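Local coordinates for GMP reductase (PDB 6JIG), which probably catalyses the NADPH-dependent deamination of GMP to IMP, and binds GMP both in its barrel domain and in its CBS region, at residues A[33-38]-A[46-51]; A[76-81]-A[404-409]; A[274-279]-A[304-309]; A[113-118]-A[148-153]. The protein carries 1 engineered substitution. All coordinates share one frame; numbering follows the deposited sequence.

Contact 1 (A[33-38]-A[46-51]); sequences VNTTTR and SIPIVA
Thr35 lies side by side with Ile47, their side chains pointing the same way, and its hydroxyl comes within 3.7 Å (OG1 to CG2) of the CG2 methyl of Ile47. The contact belongs to the entry into a (beta/alpha)8 barrel: strand 49-51 is the first strand of the closed parallel sheet, and the antiparallel hairpin 37-40/43-45 leads into it. One bond joins the segments, from Thr35 OG1 to Ser46 O at 2.8 Å; the donor sits in the carbonyl plane, with a C=O...donor angle of 150°. With chi1 at 60°, OG1 stands between the backbone N and the carbonyl carbon of its own residue, the rotation that turns it to Ser46 O. That same oxygen receives a CA-H...O contact from Thr36, 3.6 Å from Thr36 CA. The remaining contacts are mostly apolar. Thr37 and Pro48 cross at about a right angle, Thr37 CG2 resting 3.8 Å from Pro48 CB, while Pro48 CD packs 4.0 Å from Thr35 CB. The branches of Thr37 divide the work: the methyl meets the proline, and the hydroxyl bonds to Asp369 O, next to the eighth strand, 370-373. Pro48 and Val50 also make backbone hydrogen bonds with Val371 there, where the barrel closes, and helix 440-457 covers Ile47 and Pro48. The bend in segment 33-38 is fixed by an Asx turn, in which Asn34 OD1 accepts from Thr36 OG1 in the carbonyl plane and also from Thr36 N, 2.9 Å away and 44° out of that plane.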
loop_
_atom_site.group_PDB
_atom_site.type_symbol
_atom_site.label_atom_id
_atom_site.label_comp_id
_atom_site.label_asym_id
_atom_site.label_seq_id
_atom_site.Cartn_x
_atom_site.Cartn_y
_atom_site.Cartn_z
ATOM N N VAL A 33 -44.898 10.332 -9.437
ATOM C CA VAL A 33 -44.485 9.896 -8.106
ATOM C C VAL A 33 -44.405 11.127 -7.201
ATOM O O VAL A 33 -43.541 11.984 -7.384
ATOM C CB VAL A 33 -43.141 9.155 -8.164
ATOM C CG1 VAL A 33 -42.788 8.576 -6.826
ATOM C CG2 VAL A 33 -43.175 8.050 -9.233
ATOM N N ASN A 34 -45.296 11.206 -6.217
ATOM C CA ASN A 34 -45.409 12.351 -5.320
ATOM C C ASN A 34 -44.651 12.056 -4.030
ATOM O O ASN A 34 -44.895 11.022 -3.406
ATOM C CB ASN A 34 -46.883 12.606 -5.005
ATOM C CG ASN A 34 -47.099 13.824 -4.166
ATOM O OD1 ASN A 34 -46.874 13.807 -2.959
ATOM N ND2 ASN A 34 -47.583 14.889 -4.791
ATOM N N THR A 35 -43.756 12.961 -3.621
ATOM C CA THR A 35 -42.948 12.724 -2.426
ATOM C C THR A 35 -43.374 13.556 -1.229
ATOM O O THR A 35 -42.630 13.615 -0.247
ATOM C CB THR A 35 -41.462 12.981 -2.698
ATOM O OG1 THR A 35 -41.272 14.340 -3.119
ATOM C CG2 THR A 35 -40.917 12.011 -3.751
ATOM N N THR A 36 -44.548 14.196 -1.265
ATOM C CA THR A 36 -44.941 15.040 -0.141
ATOM C C THR A 36 -45.188 14.206 1.119
ATOM O O THR A 36 -45.662 13.069 1.058
ATOM C CB THR A 36 -46.183 15.873 -0.490
ATOM O OG1 THR A 36 -47.307 15.006 -0.638
ATOM C CG2 THR A 36 -45.970 16.621 -1.784
ATOM N N THR A 37 -44.843 14.769 2.272
ATOM C CA THR A 37 -44.812 13.991 3.504
ATOM C C THR A 37 -45.039 14.934 4.677
ATOM O O THR A 37 -45.222 16.142 4.498
ATOM C CB THR A 37 -43.481 13.231 3.638
ATOM O OG1 THR A 37 -43.600 12.245 4.670
ATOM C CG2 THR A 37 -42.350 14.187 4.006
ATOM N N ARG A 38 -45.028 14.375 5.885
ATOM C CA ARG A 38 -45.163 15.144 7.114
ATOM C C ARG A 38 -43.869 15.076 7.909
ATOM O O ARG A 38 -43.317 13.987 8.132
ATOM C CB ARG A 38 -46.325 14.632 7.963
ATOM C CG ARG A 38 -47.652 14.600 7.213
ATOM C CD ARG A 38 -48.837 14.560 8.160
ATOM N NE ARG A 38 -49.177 15.903 8.615
ATOM C CZ ARG A 38 -50.119 16.673 8.072
ATOM N NH1 ARG A 38 -50.845 16.239 7.045
ATOM N NH2 ARG A 38 -50.332 17.886 8.564
ATOM N N SER A 46 -42.593 19.067 0.947
ATOM C CA SER A 46 -42.686 18.560 -0.420
ATOM C C SER A 46 -41.729 17.395 -0.667
ATOM O O SER A 46 -42.019 16.534 -1.507
ATOM C CB SER A 46 -42.417 19.671 -1.425
ATOM O OG SER A 46 -43.482 20.614 -1.410
ATOM N N ILE A 47 -40.564 17.379 -0.013
ATOM C CA ILE A 47 -39.640 16.241 -0.144
ATOM C C ILE A 47 -39.261 15.785 1.264
ATOM O O ILE A 47 -39.285 16.589 2.204
ATOM C CB ILE A 47 -38.382 16.578 -0.970
ATOM C CG1 ILE A 47 -37.589 17.716 -0.309
ATOM C CG2 ILE A 47 -38.724 16.863 -2.427
ATOM C CD1 ILE A 47 -36.205 17.905 -0.872
ATOM N N PRO A 48 -38.918 14.511 1.465
ATOM C CA PRO A 48 -38.758 14.009 2.834
ATOM C C PRO A 48 -37.347 14.122 3.400
ATOM O O PRO A 48 -36.929 13.222 4.126
ATOM C CB PRO A 48 -39.181 12.535 2.713
ATOM C CG PRO A 48 -38.921 12.175 1.284
ATOM C CD PRO A 48 -39.045 13.435 0.467
ATOM N N ILE A 49 -36.620 15.194 3.092
ATOM C CA ILE A 49 -35.205 15.340 3.432
ATOM C C ILE A 49 -35.066 16.438 4.481
ATOM O O ILE A 49 -35.528 17.565 4.266
ATOM C CB ILE A 49 -34.354 15.689 2.196
ATOM C CG1 ILE A 49 -34.740 14.832 0.986
ATOM C CG2 ILE A 49 -32.868 15.546 2.523
ATOM C CD1 ILE A 49 -34.472 13.383 1.181
ATOM N N VAL A 50 -34.421 16.113 5.598
ATOM C CA VAL A 50 -34.178 17.042 6.699
ATOM C C VAL A 50 -32.670 17.138 6.903
ATOM O O VAL A 50 -31.999 16.113 7.085
ATOM C CB VAL A 50 -34.870 16.586 7.992
ATOM C CG1 VAL A 50 -34.650 17.606 9.109
ATOM C CG2 VAL A 50 -36.368 16.363 7.761
ATOM N N ALA A 51 -32.132 18.356 6.864
ATOM C CA ALA A 51 -30.714 18.539 7.166
ATOM C C ALA A 51 -30.466 18.428 8.665
ATOM O O ALA A 51 -31.191 19.013 9.473
ATOM C CB ALA A 51 -30.221 19.896 6.657
#

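Contact 2 (A[76-81]-A[404-409]); sequences HRFCSI and FGANLS
Phe78 reaches across to Ala406 with its ring: CD2 stands 3.5 Å from Ala406 O and 4.0 Å from Ala406 CB. The neighbouring CE2 is only slightly farther, 4.1 Å from the same methyl, so CD2 and CE2 are the ring atoms nearest the helix, and the carbonyl oxygen lies oblique to the ring. A chi1 of -79° sets CG anti to the carbonyl carbon and directs the ring from the loop to the helix. The loop is shaped to present it: Phe78 is the centre of an inverse gamma turn, closed by a weak bond from Cys79 N to Arg77 O, and Phe78 N donates to His76 ND1 at 3.0 Å. In the (beta/alpha)8 barrel this loop follows the second strand, 72-75, and runs into helix 81-93, with Ser80 as N-cap. Helix 404-414 belongs to the excursion after the eighth strand, probably the counterpart of the flap of IMP dehydrogenases. Met401 and Ala402, just before it, bind GMP, and the side chain of Met401 also touches Phe78. Asn407 starts out away from the loop, but chi1 of -91° and chi2 of -78° swing its amide round, leaving OD1 4.3 Å from Phe78 CE2, while ND2 is held by Gly403 O one turn earlier. The nearest atoms of the Asn407 side chain and the bound nucleotide are about 7 Å apart.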
loop_
_atom_site.group_PDB
_atom_site.type_symbol
_atom_site.label_atom_id
_atom_site.label_comp_id
_atom_site.label_asym_id
_atom_site.label_seq_id
_atom_site.Cartn_x
_atom_site.Cartn_y
_atom_site.Cartn_z
ATOM N N HIS A 76 -28.714 23.916 14.542
ATOM C CA HIS A 76 -28.098 23.283 15.696
ATOM C C HIS A 76 -28.026 24.268 16.866
ATOM O O HIS A 76 -28.133 25.491 16.691
ATOM C CB HIS A 76 -26.705 22.763 15.333
ATOM C CG HIS A 76 -25.679 23.840 15.197
ATOM N ND1 HIS A 76 -24.948 24.306 16.271
ATOM C CD2 HIS A 76 -25.254 24.538 14.120
ATOM C CE1 HIS A 76 -24.127 25.257 15.860
ATOM N NE2 HIS A 76 -24.295 25.419 14.559
ATOM N N ARG A 77 -27.860 23.717 18.072
ATOM C CA ARG A 77 -27.897 24.482 19.315
ATOM C C ARG A 77 -26.528 24.634 19.966
ATOM O O ARG A 77 -26.440 25.087 21.113
ATOM C CB ARG A 77 -28.869 23.830 20.299
ATOM C CG ARG A 77 -28.362 22.498 20.892
ATOM C CD ARG A 77 -29.394 21.872 21.811
ATOM N NE ARG A 77 -29.164 20.438 22.024
ATOM C CZ ARG A 77 -28.659 19.927 23.140
ATOM N NH1 ARG A 77 -28.325 20.730 24.143
ATOM N NH2 ARG A 77 -28.492 18.615 23.260
ATOM N N PHE A 78 -25.456 24.278 19.269
ATOM C CA PHE A 78 -24.111 24.450 19.812
ATOM C C PHE A 78 -23.611 25.859 19.501
ATOM O O PHE A 78 -22.604 26.089 18.839
ATOM C CB PHE A 78 -23.180 23.375 19.268
ATOM C CG PHE A 78 -23.329 22.046 19.971
ATOM C CD1 PHE A 78 -24.523 21.703 20.580
ATOM C CD2 PHE A 78 -22.272 21.142 20.031
ATOM C CE1 PHE A 78 -24.682 20.496 21.228
ATOM C CE2 PHE A 78 -22.423 19.925 20.682
ATOM C CZ PHE A 78 -23.631 19.603 21.283
ATOM N N CYS A 79 -24.393 26.811 19.977
ATOM C CA CYS A 79 -24.149 28.234 19.836
ATOM C C CYS A 79 -24.896 28.922 20.965
ATOM O O CYS A 79 -25.711 28.312 21.661
ATOM C CB CYS A 79 -24.602 28.752 18.473
ATOM S SG CYS A 79 -26.214 28.098 18.000
ATOM N N SER A 80 -24.612 30.208 21.158
ATOM C CA SER A 80 -25.397 30.968 22.116
ATOM C C SER A 80 -26.839 31.063 21.626
ATOM O O SER A 80 -27.120 30.924 20.432
ATOM C CB SER A 80 -24.808 32.361 22.309
ATOM O OG SER A 80 -25.148 33.198 21.222
ATOM N N ILE A 81 -27.766 31.260 22.568
ATOM C CA ILE A 81 -29.157 31.493 22.184
ATOM C C ILE A 81 -29.232 32.649 21.198
ATOM O O ILE A 81 -29.894 32.559 20.158
ATOM C CB ILE A 81 -30.024 31.770 23.423
ATOM C CG1 ILE A 81 -30.004 30.594 24.391
ATOM C CG2 ILE A 81 -31.451 32.084 23.001
ATOM C CD1 ILE A 81 -30.716 30.909 25.716
ATOM N N PHE A 404 -15.131 15.800 20.922
ATOM C CA PHE A 404 -14.378 16.884 21.549
ATOM C C PHE A 404 -14.475 18.177 20.743
ATOM O O PHE A 404 -14.657 19.258 21.316
ATOM C CB PHE A 404 -12.914 16.476 21.731
ATOM C CG PHE A 404 -12.659 15.672 22.974
ATOM C CD1 PHE A 404 -13.222 16.045 24.185
ATOM C CD2 PHE A 404 -11.856 14.542 22.933
ATOM C CE1 PHE A 404 -12.986 15.304 25.333
ATOM C CE2 PHE A 404 -11.616 13.797 24.078
ATOM C CZ PHE A 404 -12.182 14.181 25.278
ATOM N N GLY A 405 -14.366 18.084 19.414
ATOM C CA GLY A 405 -14.301 19.287 18.597
ATOM C C GLY A 405 -15.550 20.143 18.709
ATOM O O GLY A 405 -15.468 21.358 18.917
ATOM N N ALA A 406 -16.724 19.516 18.584
ATOM C CA ALA A 406 -17.976 20.262 18.662
ATOM C C ALA A 406 -18.214 20.832 20.058
ATOM O O ALA A 406 -18.841 21.890 20.193
ATOM C CB ALA A 406 -19.150 19.371 18.244
ATOM N N ASN A 407 -17.718 20.165 21.103
ATOM C CA ASN A 407 -18.021 20.611 22.460
ATOM C C ASN A 407 -17.112 21.749 22.922
ATOM O O ASN A 407 -17.556 22.612 23.692
ATOM C CB ASN A 407 -17.943 19.430 23.426
ATOM C CG ASN A 407 -19.277 18.727 23.584
ATOM O OD1 ASN A 407 -20.162 19.205 24.297
ATOM N ND2 ASN A 407 -19.434 17.590 22.907
ATOM N N LEU A 408 -15.851 21.767 22.477
ATOM C CA LEU A 408 -14.999 22.925 22.737
ATOM C C LEU A 408 -15.484 24.142 21.962
ATOM O O LEU A 408 -15.406 25.271 22.464
ATOM C CB LEU A 408 -13.544 22.606 22.382
ATOM N N SER A 409 -15.995 23.928 20.744
ATOM C CA SER A 409 -16.574 25.019 19.969
ATOM C C SER A 409 -17.865 25.532 20.597
ATOM O O SER A 409 -18.159 26.731 20.520
ATOM C CB SER A 409 -16.814 24.553 18.533
ATOM O OG SER A 409 -17.620 25.465 17.815
#

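Contact 3 (A[274-279]-A[304-309]); sequences RLKGDP and GADGLK
Lys276 runs past the carbonyl oxygen of Gly304 to Asp306, its NZ donating to Asp306 OD2 at 2.8 Å in a salt bridge. The close-packed part is the passage by the glycine: Lys276 CE lies off the outer end of Gly304 O, 3.1 Å from it, and CD follows at 3.7 Å from the same oxygen. Bends at chi2 (-67°) and chi3 (-89°) fold the lysine chain along this path. Gly304 ends helix 294-302 in a Schellman motif, and its phi of 108° is reason enough for glycine, since a CB would jam against the preceding carbonyl oxygen; it would also press on Lys276 CG. The solvent side is looser: Lys276 remains partly exposed, and only 124 Å² is buried in all. In the (beta/alpha)8 barrel the contact joins the C-terminal end of helix 266-277, which follows the fourth strand, to the loop entering the sixth strand, 307-310. The fifth strand, 285-291, runs between them and supplies Ile286, which Lys276 also touches. Asp306 OD2 offers its syn lone pair to the lysine and accepts a second bond from Ile286 N, while Asp306 OD1 stands 3.4 Å from Lys276 NZ. A buried carboxylate oxygen gripped by an ammonium group and a backbone amide is consistent with an ionised Asp306, its charge probably offset in part by Lys276, with a weak contribution from a long ion pair to Arg41.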
loop_
_atom_site.group_PDB
_atom_site.type_symbol
_atom_site.label_atom_id
_atom_site.label_comp_id
_atom_site.label_asym_id
_atom_site.label_seq_id
_atom_site.Cartn_x
_atom_site.Cartn_y
_atom_site.Cartn_z
ATOM N N ARG A 274 -42.956 20.127 29.293
ATOM C CA ARG A 274 -42.787 21.547 29.588
ATOM C C ARG A 274 -43.056 22.404 28.359
ATOM O O ARG A 274 -43.694 23.462 28.457
ATOM C CB ARG A 274 -41.379 21.805 30.117
ATOM C CG ARG A 274 -41.167 23.188 30.700
ATOM C CD ARG A 274 -40.111 23.153 31.811
ATOM N NE ARG A 274 -38.938 22.383 31.406
ATOM C CZ ARG A 274 -38.562 21.217 31.935
ATOM N NH1 ARG A 274 -39.261 20.662 32.922
ATOM N NH2 ARG A 274 -37.480 20.602 31.470
ATOM N N LEU A 275 -42.578 21.964 27.194
ATOM C CA LEU A 275 -42.758 22.735 25.971
ATOM C C LEU A 275 -44.218 22.760 25.538
ATOM O O LEU A 275 -44.709 23.788 25.055
ATOM C CB LEU A 275 -41.875 22.167 24.857
ATOM C CG LEU A 275 -40.378 22.388 25.089
ATOM C CD1 LEU A 275 -39.571 21.521 24.135
ATOM C CD2 LEU A 275 -40.017 23.861 24.915
ATOM N N LYS A 276 -44.930 21.643 25.690
ATOM C CA LYS A 276 -46.347 21.654 25.349
ATOM C C LYS A 276 -47.157 22.412 26.390
ATOM O O LYS A 276 -48.248 22.899 26.075
ATOM C CB LYS A 276 -46.899 20.225 25.209
ATOM C CG LYS A 276 -46.219 19.339 24.148
ATOM C CD LYS A 276 -46.468 19.835 22.723
ATOM C CE LYS A 276 -47.723 19.243 22.106
ATOM N NZ LYS A 276 -47.985 19.866 20.787
ATOM N N GLY A 277 -46.642 22.532 27.615
ATOM C CA GLY A 277 -47.383 23.176 28.683
ATOM C C GLY A 277 -47.264 24.683 28.748
ATOM O O GLY A 277 -48.032 25.315 29.482
ATOM N N ASP A 278 -46.324 25.276 28.006
ATOM C CA ASP A 278 -46.110 26.714 28.033
ATOM C C ASP A 278 -46.645 27.338 26.757
ATOM O O ASP A 278 -46.213 26.941 25.663
ATOM C CB ASP A 278 -44.627 27.029 28.184
ATOM C CG ASP A 278 -44.365 28.472 28.599
ATOM O OD1 ASP A 278 -44.901 29.393 27.956
ATOM O OD2 ASP A 278 -43.608 28.687 29.569
ATOM N N PRO A 279 -47.558 28.316 26.837
ATOM C CA PRO A 279 -48.078 28.939 25.605
ATOM C C PRO A 279 -47.007 29.629 24.783
ATOM O O PRO A 279 -47.200 29.811 23.576
ATOM C CB PRO A 279 -49.114 29.951 26.129
ATOM C CG PRO A 279 -49.456 29.473 27.500
ATOM C CD PRO A 279 -48.191 28.867 28.046
ATOM N N GLY A 304 -46.697 14.015 24.559
ATOM C CA GLY A 304 -47.201 15.053 23.684
ATOM C C GLY A 304 -46.398 15.346 22.426
ATOM O O GLY A 304 -46.718 16.319 21.730
ATOM N N ALA A 305 -45.380 14.539 22.095
ATOM C CA ALA A 305 -44.566 14.817 20.915
ATOM C C ALA A 305 -45.405 14.842 19.643
ATOM O O ALA A 305 -46.246 13.969 19.411
ATOM C CB ALA A 305 -43.451 13.767 20.769
ATOM N N ASP A 306 -45.153 15.847 18.803
ATOM C CA ASP A 306 -45.735 15.939 17.471
ATOM C C ASP A 306 -44.917 15.227 16.399
ATOM O O ASP A 306 -45.380 15.113 15.261
ATOM C CB ASP A 306 -45.896 17.409 17.073
ATOM C CG ASP A 306 -46.784 18.160 18.040
ATOM O OD1 ASP A 306 -47.984 17.834 18.065
ATOM O OD2 ASP A 306 -46.277 19.020 18.792
ATOM N N GLY A 307 -43.702 14.798 16.721
ATOM C CA GLY A 307 -42.895 14.004 15.809
ATOM C C GLY A 307 -41.809 13.323 16.612
ATOM O O GLY A 307 -41.461 13.773 17.709
ATOM N N LEU A 308 -41.285 12.218 16.072
ATOM C CA LEU A 308 -40.257 11.425 16.746
ATOM C C LEU A 308 -39.019 11.340 15.870
ATOM O O LEU A 308 -39.123 11.224 14.644
ATOM C CB LEU A 308 -40.740 10.002 17.055
ATOM C CG LEU A 308 -41.994 9.926 17.917
ATOM C CD1 LEU A 308 -42.524 8.494 18.001
ATOM C CD2 LEU A 308 -41.677 10.468 19.295
ATOM N N LYS A 309 -37.844 11.412 16.488
ATOM C CA LYS A 309 -36.598 11.265 15.746
ATOM C C LYS A 309 -35.962 9.943 16.176
ATOM O O LYS A 309 -35.735 9.720 17.368
ATOM C CB LYS A 309 -35.653 12.454 15.965
ATOM C CG LYS A 309 -34.504 12.487 14.921
ATOM C CD LYS A 309 -34.113 13.914 14.489
ATOM C CE LYS A 309 -33.441 14.693 15.621
ATOM N NZ LYS A 309 -32.199 13.991 16.141
#

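Contact 4 (A[113-118]-A[148-153]); sequences EAWEGL and HDLKLA
Leu150 drives its CD1 methyl onto one face of the Trp115 indole, 3.5 Å from the centroid of the five-membered ring and 6° off the ring normal, the geometry of a CH-pi contact. Both residues belong to the first CBS domain, where helix 111-118 packs against the loop that follows strand 141-146. The two side chains run antiparallel alongside each other, so different parts of the leucine meet different parts of the indole. CD1 sits over the pyrrole ring, whereas CB, nearer the backbone, lies 3.5 Å from Trp115 NE1 and 3.6 Å from Trp115 CZ2. Leu150 can span this length because chi2 is 180°, extending the chain to CD1. From the helix, Ala114 approaches the same methyl, its CB 3.6 Å from Leu150 CD1, and Leu118 comes from one turn on, meeting Leu150 tip to tip. A single methyl is thus gripped by an aromatic face, an alanine and a leucine, and Leu150 is the buried centre of an apolar cluster to which Leu162 of helix 159-162 adds; Trp115 keeps part of its surface exposed. Leu118 places the cluster near a nucleotide site: between nearest atoms, its side chain is about 4 Å from Gly128, which binds GMP, and about 7 Å from the bound nucleotide. Leu150 opens a type I turn to Ala153, within which Leu152 O accepts a bond from Arg187 of a second subunit. At the tip-to-tip meeting, Leu118 CD1 is 3.6 Å from Leu150 CD1.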
loop_
_atom_site.group_PDB
_atom_site.type_symbol
_atom_site.label_atom_id
_atom_site.label_comp_id
_atom_site.label_asym_id
_atom_site.label_seq_id
_atom_site.Cartn_x
_atom_site.Cartn_y
_atom_site.Cartn_z
ATOM N N GLU A 113 -22.638 55.154 2.290
ATOM C CA GLU A 113 -23.522 54.609 3.311
ATOM C C GLU A 113 -24.648 53.783 2.698
ATOM O O GLU A 113 -25.129 52.832 3.326
ATOM C CB GLU A 113 -24.069 55.740 4.178
ATOM C CG GLU A 113 -22.993 56.351 5.067
ATOM C CD GLU A 113 -23.376 57.700 5.634
ATOM O OE1 GLU A 113 -23.157 57.915 6.847
ATOM O OE2 GLU A 113 -23.889 58.547 4.871
ATOM N N ALA A 114 -25.069 54.121 1.477
ATOM C CA ALA A 114 -26.042 53.291 0.774
ATOM C C ALA A 114 -25.483 51.899 0.513
ATOM O O ALA A 114 -26.157 50.893 0.760
ATOM C CB ALA A 114 -26.464 53.964 -0.528
ATOM N N TRP A 115 -24.238 51.820 0.029
ATOM C CA TRP A 115 -23.626 50.517 -0.223
ATOM C C TRP A 115 -23.532 49.698 1.055
ATOM O O TRP A 115 -23.731 48.480 1.035
ATOM C CB TRP A 115 -22.234 50.684 -0.839
ATOM C CG TRP A 115 -22.244 50.977 -2.300
ATOM C CD1 TRP A 115 -21.964 52.170 -2.898
ATOM C CD2 TRP A 115 -22.541 50.057 -3.356
ATOM N NE1 TRP A 115 -22.071 52.051 -4.263
ATOM C CE2 TRP A 115 -22.424 50.763 -4.569
ATOM C CE3 TRP A 115 -22.892 48.705 -3.393
ATOM C CZ2 TRP A 115 -22.653 50.163 -5.809
ATOM C CZ3 TRP A 115 -23.117 48.109 -4.626
ATOM C CH2 TRP A 115 -22.999 48.841 -5.817
ATOM N N GLU A 116 -23.229 50.350 2.180
ATOM C CA GLU A 116 -23.160 49.629 3.447
ATOM C C GLU A 116 -24.535 49.110 3.861
ATOM O O GLU A 116 -24.656 47.983 4.353
ATOM C CB GLU A 116 -22.565 50.527 4.536
ATOM N N GLY A 117 -25.583 49.911 3.665
ATOM C CA GLY A 117 -26.923 49.434 3.971
ATOM C C GLY A 117 -27.352 48.290 3.069
ATOM O O GLY A 117 -28.041 47.364 3.505
ATOM N N LEU A 118 -26.950 48.332 1.802
ATOM C CA LEU A 118 -27.330 47.257 0.894
ATOM C C LEU A 118 -26.642 45.950 1.261
ATOM O O LEU A 118 -27.197 44.872 1.031
ATOM C CB LEU A 118 -27.014 47.658 -0.544
ATOM C CG LEU A 118 -27.919 48.764 -1.090
ATOM C CD1 LEU A 118 -27.292 49.389 -2.316
ATOM C CD2 LEU A 118 -29.316 48.240 -1.401
ATOM N N HIS A 148 -28.414 49.345 -8.702
ATOM C CA HIS A 148 -28.271 49.882 -10.050
ATOM C C HIS A 148 -28.065 51.393 -10.029
ATOM O O HIS A 148 -27.231 51.919 -10.774
ATOM C CB HIS A 148 -29.498 49.505 -10.881
ATOM C CG HIS A 148 -29.541 50.142 -12.236
ATOM N ND1 HIS A 148 -30.194 51.334 -12.480
ATOM C CD2 HIS A 148 -29.032 49.742 -13.426
ATOM C CE1 HIS A 148 -30.074 51.645 -13.760
ATOM N NE2 HIS A 148 -29.378 50.694 -14.356
ATOM N N ASP A 149 -28.801 52.107 -9.167
ATOM C CA ASP A 149 -28.680 53.562 -9.094
ATOM C C ASP A 149 -27.329 54.029 -8.566
ATOM O O ASP A 149 -26.985 55.203 -8.742
ATOM C CB ASP A 149 -29.762 54.154 -8.195
ATOM C CG ASP A 149 -31.146 53.731 -8.591
ATOM O OD1 ASP A 149 -31.391 53.532 -9.799
ATOM O OD2 ASP A 149 -31.995 53.606 -7.682
ATOM N N LEU A 150 -26.581 53.163 -7.891
ATOM C CA LEU A 150 -25.288 53.533 -7.333
ATOM C C LEU A 150 -24.119 53.197 -8.247
ATOM O O LEU A 150 -22.975 53.493 -7.886
ATOM C CB LEU A 150 -25.066 52.833 -5.990
ATOM C CG LEU A 150 -26.055 53.079 -4.852
ATOM C CD1 LEU A 150 -25.625 52.274 -3.632
ATOM C CD2 LEU A 150 -26.135 54.560 -4.528
ATOM N N LYS A 151 -24.371 52.576 -9.405
ATOM C CA LYS A 151 -23.283 51.945 -10.144
ATOM C C LYS A 151 -22.297 52.956 -10.715
ATOM O O LYS A 151 -21.141 52.598 -10.959
ATOM C CB LYS A 151 -23.846 51.039 -11.250
ATOM C CG LYS A 151 -23.947 49.569 -10.811
ATOM C CD LYS A 151 -24.650 48.688 -11.834
ATOM N N LEU A 152 -22.709 54.209 -10.911
ATOM C CA LEU A 152 -21.819 55.238 -11.437
ATOM C C LEU A 152 -21.608 56.386 -10.459
ATOM O O LEU A 152 -21.087 57.434 -10.855
ATOM C CB LEU A 152 -22.351 55.784 -12.768
ATOM C CG LEU A 152 -22.587 54.806 -13.923
ATOM C CD1 LEU A 152 -23.259 55.510 -15.100
ATOM C CD2 LEU A 152 -21.282 54.140 -14.363
ATOM N N ALA A 153 -21.982 56.219 -9.197
ATOM C CA ALA A 153 -21.928 57.305 -8.232
ATOM C C ALA A 153 -20.557 57.392 -7.574
ATOM O O ALA A 153 -19.823 56.405 -7.485
ATOM C CB ALA A 153 -22.999 57.123 -7.157
#

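In the fold
Contacts 1, 2 and 3 belong to the barrel domain and contact 4 to the CBS region, with the centres of contacts 3 and 4 about 47 Å apart on opposite sides of the chain's centre. Contacts 1 and 3 reach the same eight-stranded sheet, at its first and sixth strands. Contacts 1 and 4 are buried, contacts 2 and 3 only partly so. Their chemistry differs accordingly: contact 1 mixes a hydroxyl bond with proline packing, contact 3 depends on charge, contact 2 is a light aromatic touch, and contact 4 is apolar and CH-pi packing, without a hydrogen bond between its segments. Contacts 2 and 4 each lie beside a GMP site, whereas contacts 1 and 3 are remote from them.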